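Local coordinates for probable flavin reductase (Sinorhizobium meliloti, PDB 3RH7), which binds flavin mononucleotide in a split-barrel domain and probably acts as an NADPH-dependent flavin reductase, at residues Q226-S239 with I251-Q264. Sequence-based numbering, arbitrary orientation.
Sequences QLTGLNVTIGFLYS and IVYHALASDGAPRQ
T233 and L256 exchange backbone hydrogen bonds, setting the antiparallel register of hairpin strands 232-242 and 249-257. The register first slips where H254 O accepts from G235 N but H254 N donates to F236 O (2.9 Å), and again at a classic beta bulge, where V252 O accepts from Y238 N (2.7 Å) and S239 N (3.1 Å). S258 turns OG back between its own N and carbonyl carbon (chi1 58°), accepting from N231 N at 2.8 Å; R263 N closes the far end on T228 O, from above the carbonyl plane.

At the bent end, apolar packing gathers on Y253. L237 CD2 sits 3.5 Å from the Y253 ring centroid, over its middle, while I234 CG2 covers the opposite face nearer the rim, both as CH-pi contacts. Cutting Y253 back to an alanine would probably leave both methyls without the ring between them and open a gap. At the other end L230 lies against A257 and the 258-262 loop. Y238 points its edge at the H254 imidazole, planes at 69°, and H254 ND1 is hydrogen-bonded to V189 O of strand 184-191.

Backbone bonding thus fixes the register, while the rings pack the hairpin where it bends.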
loop_
_atom_site.group_PDB
_atom_site.type_symbol
_atom_site.label_atom_id
_atom_site.label_comp_id
_atom_site.label_asym_id
_atom_site.label_seq_id
_atom_site.Cartn_x
_atom_site.Cartn_y
_atom_site.Cartn_z
ATOM N N GLN A 226 0.030 -23.164 15.856
ATOM C CA GLN A 226 -0.087 -24.513 16.417
ATOM C C GLN A 226 0.908 -25.468 15.736
ATOM O O GLN A 226 1.618 -26.209 16.419
ATOM C CB GLN A 226 -1.557 -24.990 16.206
ATOM C CG GLN A 226 -1.878 -26.489 16.373
ATOM C CD GLN A 226 -1.563 -27.344 15.168
ATOM O OE1 GLN A 226 -1.809 -26.972 14.020
ATOM N NE2 GLN A 226 -0.946 -28.500 15.408
ATOM N N LEU A 227 0.902 -25.470 14.384
ATOM C CA LEU A 227 1.651 -26.352 13.522
ATOM C C LEU A 227 3.160 -26.223 13.739
ATOM O O LEU A 227 3.857 -27.245 13.974
ATOM C CB LEU A 227 1.270 -26.052 12.059
ATOM C CG LEU A 227 1.964 -26.877 10.949
ATOM C CD1 LEU A 227 1.485 -28.335 10.917
ATOM C CD2 LEU A 227 1.766 -26.219 9.601
ATOM N N THR A 228 3.635 -24.961 13.677
ATOM C CA THR A 228 5.039 -24.577 13.729
ATOM C C THR A 228 5.565 -24.340 15.147
ATOM O O THR A 228 6.767 -24.538 15.405
ATOM C CB THR A 228 5.262 -23.312 12.906
ATOM O OG1 THR A 228 4.560 -22.249 13.533
ATOM C CG2 THR A 228 4.809 -23.459 11.448
ATOM N N GLY A 229 4.694 -23.885 16.040
ATOM C CA GLY A 229 5.088 -23.545 17.407
ATOM C C GLY A 229 5.765 -22.178 17.446
ATOM O O GLY A 229 6.457 -21.832 18.411
ATOM N N LEU A 230 5.578 -21.414 16.369
ATOM C CA LEU A 230 6.148 -20.103 16.147
ATOM C C LEU A 230 5.031 -19.061 16.161
ATOM O O LEU A 230 3.860 -19.424 16.166
ATOM C CB LEU A 230 6.848 -20.137 14.777
ATOM C CG LEU A 230 8.341 -20.361 14.696
ATOM C CD1 LEU A 230 8.786 -21.575 15.475
ATOM C CD2 LEU A 230 8.739 -20.590 13.276
ATOM N N ASN A 231 5.385 -17.777 16.190
ATOM C CA ASN A 231 4.424 -16.681 16.178
ATOM C C ASN A 231 4.229 -16.263 14.758
ATOM O O ASN A 231 5.209 -16.141 14.024
ATOM C CB ASN A 231 4.882 -15.508 17.047
ATOM C CG ASN A 231 4.902 -15.802 18.520
ATOM O OD1 ASN A 231 3.945 -16.332 19.093
ATOM N ND2 ASN A 231 5.996 -15.443 19.164
ATOM N N VAL A 232 2.967 -16.080 14.348
ATOM C CA VAL A 232 2.649 -15.799 12.958
ATOM C C VAL A 232 1.839 -14.518 12.816
ATOM O O VAL A 232 1.079 -14.158 13.721
ATOM C CB VAL A 232 1.922 -17.027 12.346
ATOM C CG1 VAL A 232 1.277 -16.703 10.996
ATOM C CG2 VAL A 232 2.870 -18.236 12.212
ATOM N N THR A 233 2.053 -13.806 11.687
ATOM C CA THR A 233 1.289 -12.626 11.309
ATOM C C THR A 233 0.797 -12.885 9.898
ATOM O O THR A 233 1.602 -13.081 8.981
ATOM C CB THR A 233 2.067 -11.302 11.457
ATOM O OG1 THR A 233 2.092 -10.922 12.835
ATOM C CG2 THR A 233 1.426 -10.154 10.667
ATOM N N ILE A 234 -0.532 -12.924 9.725
ATOM C CA ILE A 234 -1.104 -13.115 8.396
ATOM C C ILE A 234 -1.177 -11.743 7.769
ATOM O O ILE A 234 -1.563 -10.784 8.442
ATOM C CB ILE A 234 -2.479 -13.810 8.466
ATOM C CG1 ILE A 234 -2.455 -15.129 9.268
ATOM C CG2 ILE A 234 -3.090 -13.982 7.089
ATOM C CD1 ILE A 234 -1.650 -16.256 8.722
ATOM N N GLY A 235 -0.751 -11.636 6.528
ATOM C CA GLY A 235 -0.753 -10.366 5.824
ATOM C C GLY A 235 -1.814 -10.230 4.758
ATOM O O GLY A 235 -2.992 -10.509 4.995
ATOM N N PHE A 236 -1.391 -9.759 3.587
ATOM C CA PHE A 236 -2.263 -9.537 2.446
ATOM C C PHE A 236 -2.510 -10.828 1.720
ATOM O O PHE A 236 -1.675 -11.722 1.748
ATOM C CB PHE A 236 -1.655 -8.500 1.478
ATOM C CG PHE A 236 -1.770 -7.055 1.901
ATOM C CD1 PHE A 236 -2.955 -6.358 1.725
ATOM C CD2 PHE A 236 -0.689 -6.387 2.454
ATOM C CE1 PHE A 236 -3.063 -5.020 2.115
ATOM C CE2 PHE A 236 -0.798 -5.060 2.859
ATOM C CZ PHE A 236 -1.981 -4.380 2.688
ATOM N N LEU A 237 -3.645 -10.912 1.037
ATOM C CA LEU A 237 -3.995 -12.069 0.222
ATOM C C LEU A 237 -2.955 -12.232 -0.883
ATOM O O LEU A 237 -2.541 -11.248 -1.521
ATOM C CB LEU A 237 -5.401 -11.904 -0.371
ATOM C CG LEU A 237 -6.543 -12.107 0.588
ATOM C CD1 LEU A 237 -7.819 -11.648 -0.014
ATOM C CD2 LEU A 237 -6.670 -13.547 0.961
ATOM N N TYR A 238 -2.478 -13.461 -1.051
ATOM C CA TYR A 238 -1.471 -13.763 -2.055
ATOM C C TYR A 238 -2.124 -14.189 -3.368
ATOM O O TYR A 238 -1.784 -13.675 -4.433
ATOM C CB TYR A 238 -0.560 -14.854 -1.523
ATOM C CG TYR A 238 0.746 -14.998 -2.252
ATOM C CD1 TYR A 238 1.845 -14.220 -1.906
ATOM C CD2 TYR A 238 0.930 -16.004 -3.189
ATOM C CE1 TYR A 238 3.084 -14.411 -2.509
ATOM C CE2 TYR A 238 2.166 -16.205 -3.799
ATOM C CZ TYR A 238 3.239 -15.403 -3.455
ATOM O OH TYR A 238 4.462 -15.569 -4.055
ATOM N N SER A 239 -3.090 -15.101 -3.274
ATOM C CA SER A 239 -3.767 -15.673 -4.424
ATOM C C SER A 239 -5.136 -16.281 -4.043
ATOM O O SER A 239 -5.280 -16.861 -2.969
ATOM C CB SER A 239 -2.858 -16.750 -5.015
ATOM O OG SER A 239 -3.495 -17.506 -6.026
ATOM N N ILE A 251 -7.847 -20.093 -0.864
ATOM C CA ILE A 251 -7.509 -18.731 -0.405
ATOM C C ILE A 251 -6.098 -18.810 0.195
ATOM O O ILE A 251 -5.901 -19.455 1.235
ATOM C CB ILE A 251 -8.554 -18.097 0.564
ATOM C CG1 ILE A 251 -9.891 -17.825 -0.171
ATOM C CG2 ILE A 251 -8.016 -16.816 1.202
ATOM C CD1 ILE A 251 -11.040 -17.435 0.691
ATOM N N VAL A 252 -5.104 -18.215 -0.503
ATOM C CA VAL A 252 -3.700 -18.239 -0.083
ATOM C C VAL A 252 -3.306 -16.847 0.389
ATOM O O VAL A 252 -3.522 -15.854 -0.322
ATOM C CB VAL A 252 -2.749 -18.769 -1.187
ATOM C CG1 VAL A 252 -1.311 -18.885 -0.675
ATOM C CG2 VAL A 252 -3.235 -20.106 -1.729
ATOM N N TYR A 253 -2.769 -16.780 1.620
ATOM C CA TYR A 253 -2.336 -15.538 2.256
ATOM C C TYR A 253 -0.848 -15.452 2.277
ATOM O O TYR A 253 -0.155 -16.481 2.234
ATOM C CB TYR A 253 -2.834 -15.485 3.702
ATOM C CG TYR A 253 -4.161 -14.809 3.910
ATOM C CD1 TYR A 253 -4.248 -13.424 4.030
ATOM C CD2 TYR A 253 -5.320 -15.549 4.105
ATOM C CE1 TYR A 253 -5.453 -12.791 4.335
ATOM C CE2 TYR A 253 -6.538 -14.929 4.383
ATOM C CZ TYR A 253 -6.597 -13.548 4.515
ATOM O OH TYR A 253 -7.771 -12.916 4.839
ATOM N N HIS A 254 -0.340 -14.227 2.355
ATOM C CA HIS A 254 1.073 -14.036 2.531
ATOM C C HIS A 254 1.237 -13.962 4.041
ATOM O O HIS A 254 0.361 -13.385 4.680
ATOM C CB HIS A 254 1.601 -12.810 1.753
ATOM C CG HIS A 254 3.106 -12.713 1.710
ATOM N ND1 HIS A 254 3.941 -13.727 2.235
ATOM C CD2 HIS A 254 3.891 -11.721 1.237
ATOM C CE1 HIS A 254 5.185 -13.306 2.062
ATOM N NE2 HIS A 254 5.215 -12.108 1.475
ATOM N N ALA A 255 2.251 -14.641 4.639
ATOM C CA ALA A 255 2.394 -14.594 6.095
ATOM C C ALA A 255 3.861 -14.525 6.550
ATOM O O ALA A 255 4.762 -14.662 5.729
ATOM C CB ALA A 255 1.696 -15.789 6.724
ATOM N N LEU A 256 4.086 -14.263 7.854
ATOM C CA LEU A 256 5.410 -14.170 8.464
ATOM C C LEU A 256 5.511 -14.980 9.712
ATOM O O LEU A 256 4.593 -14.935 10.545
ATOM C CB LEU A 256 5.776 -12.733 8.828
ATOM C CG LEU A 256 6.123 -11.796 7.720
ATOM C CD1 LEU A 256 6.439 -10.443 8.280
ATOM C CD2 LEU A 256 7.255 -12.322 6.871
ATOM N N ALA A 257 6.653 -15.661 9.883
ATOM C CA ALA A 257 6.914 -16.440 11.079
ATOM C C ALA A 257 8.051 -15.824 11.883
ATOM O O ALA A 257 8.994 -15.244 11.312
ATOM C CB ALA A 257 7.242 -17.872 10.719
ATOM N N SER A 258 7.959 -15.966 13.222
ATOM C CA SER A 258 8.981 -15.493 14.142
ATOM C C SER A 258 10.225 -16.383 13.993
ATOM O O SER A 258 10.179 -17.390 13.273
ATOM C CB SER A 258 8.439 -15.491 15.566
ATOM O OG SER A 258 8.006 -16.782 15.946
ATOM N N ASP A 259 11.347 -16.006 14.615
ATOM C CA ASP A 259 12.560 -16.806 14.471
ATOM C C ASP A 259 12.472 -18.099 15.289
ATOM O O ASP A 259 11.705 -18.174 16.264
ATOM C CB ASP A 259 13.792 -15.991 14.847
ATOM C CG ASP A 259 14.082 -14.852 13.897
ATOM O OD1 ASP A 259 13.712 -14.961 12.695
ATOM O OD2 ASP A 259 14.709 -13.871 14.335
ATOM N N GLY A 260 13.200 -19.114 14.817
ATOM C CA GLY A 260 13.265 -20.424 15.449
ATOM C C GLY A 260 12.940 -21.605 14.560
ATOM O O GLY A 260 12.359 -21.456 13.482
ATOM N N ALA A 261 13.290 -22.795 15.029
ATOM C CA ALA A 261 13.005 -24.026 14.310
ATOM C C ALA A 261 11.550 -24.428 14.501
ATOM O O ALA A 261 11.084 -24.497 15.650
ATOM C CB ALA A 261 13.922 -25.137 14.785
ATOM N N PRO A 262 10.808 -24.684 13.394
ATOM C CA PRO A 262 9.405 -25.092 13.542
ATOM C C PRO A 262 9.280 -26.529 14.059
ATOM O O PRO A 262 10.094 -27.412 13.720
ATOM C CB PRO A 262 8.836 -24.936 12.130
ATOM C CG PRO A 262 9.995 -25.148 11.236
ATOM C CD PRO A 262 11.212 -24.642 11.971
ATOM N N ARG A 263 8.247 -26.735 14.909
ATOM C CA ARG A 263 7.809 -27.979 15.548
ATOM C C ARG A 263 7.798 -29.159 14.535
ATOM O O ARG A 263 8.234 -30.258 14.852
ATOM C CB ARG A 263 6.400 -27.727 16.112
ATOM C CG ARG A 263 5.886 -28.761 17.077
ATOM C CD ARG A 263 4.475 -28.469 17.551
ATOM N NE ARG A 263 4.013 -29.550 18.431
ATOM C CZ ARG A 263 4.299 -29.653 19.737
ATOM N NH1 ARG A 263 5.031 -28.721 20.342
ATOM N NH2 ARG A 263 3.852 -30.685 20.444
ATOM N N GLN A 264 7.301 -28.890 13.312
ATOM C CA GLN A 264 7.196 -29.778 12.149
ATOM C C GLN A 264 7.481 -28.979 10.879
ATOM O O GLN A 264 7.360 -27.755 10.896
ATOM C CB GLN A 264 5.795 -30.378 12.065
ATOM C CG GLN A 264 5.597 -31.607 12.936
ATOM C CD GLN A 264 4.167 -32.091 12.928
ATOM O OE1 GLN A 264 3.207 -31.311 12.753
ATOM N NE2 GLN A 264 3.995 -33.382 13.184
#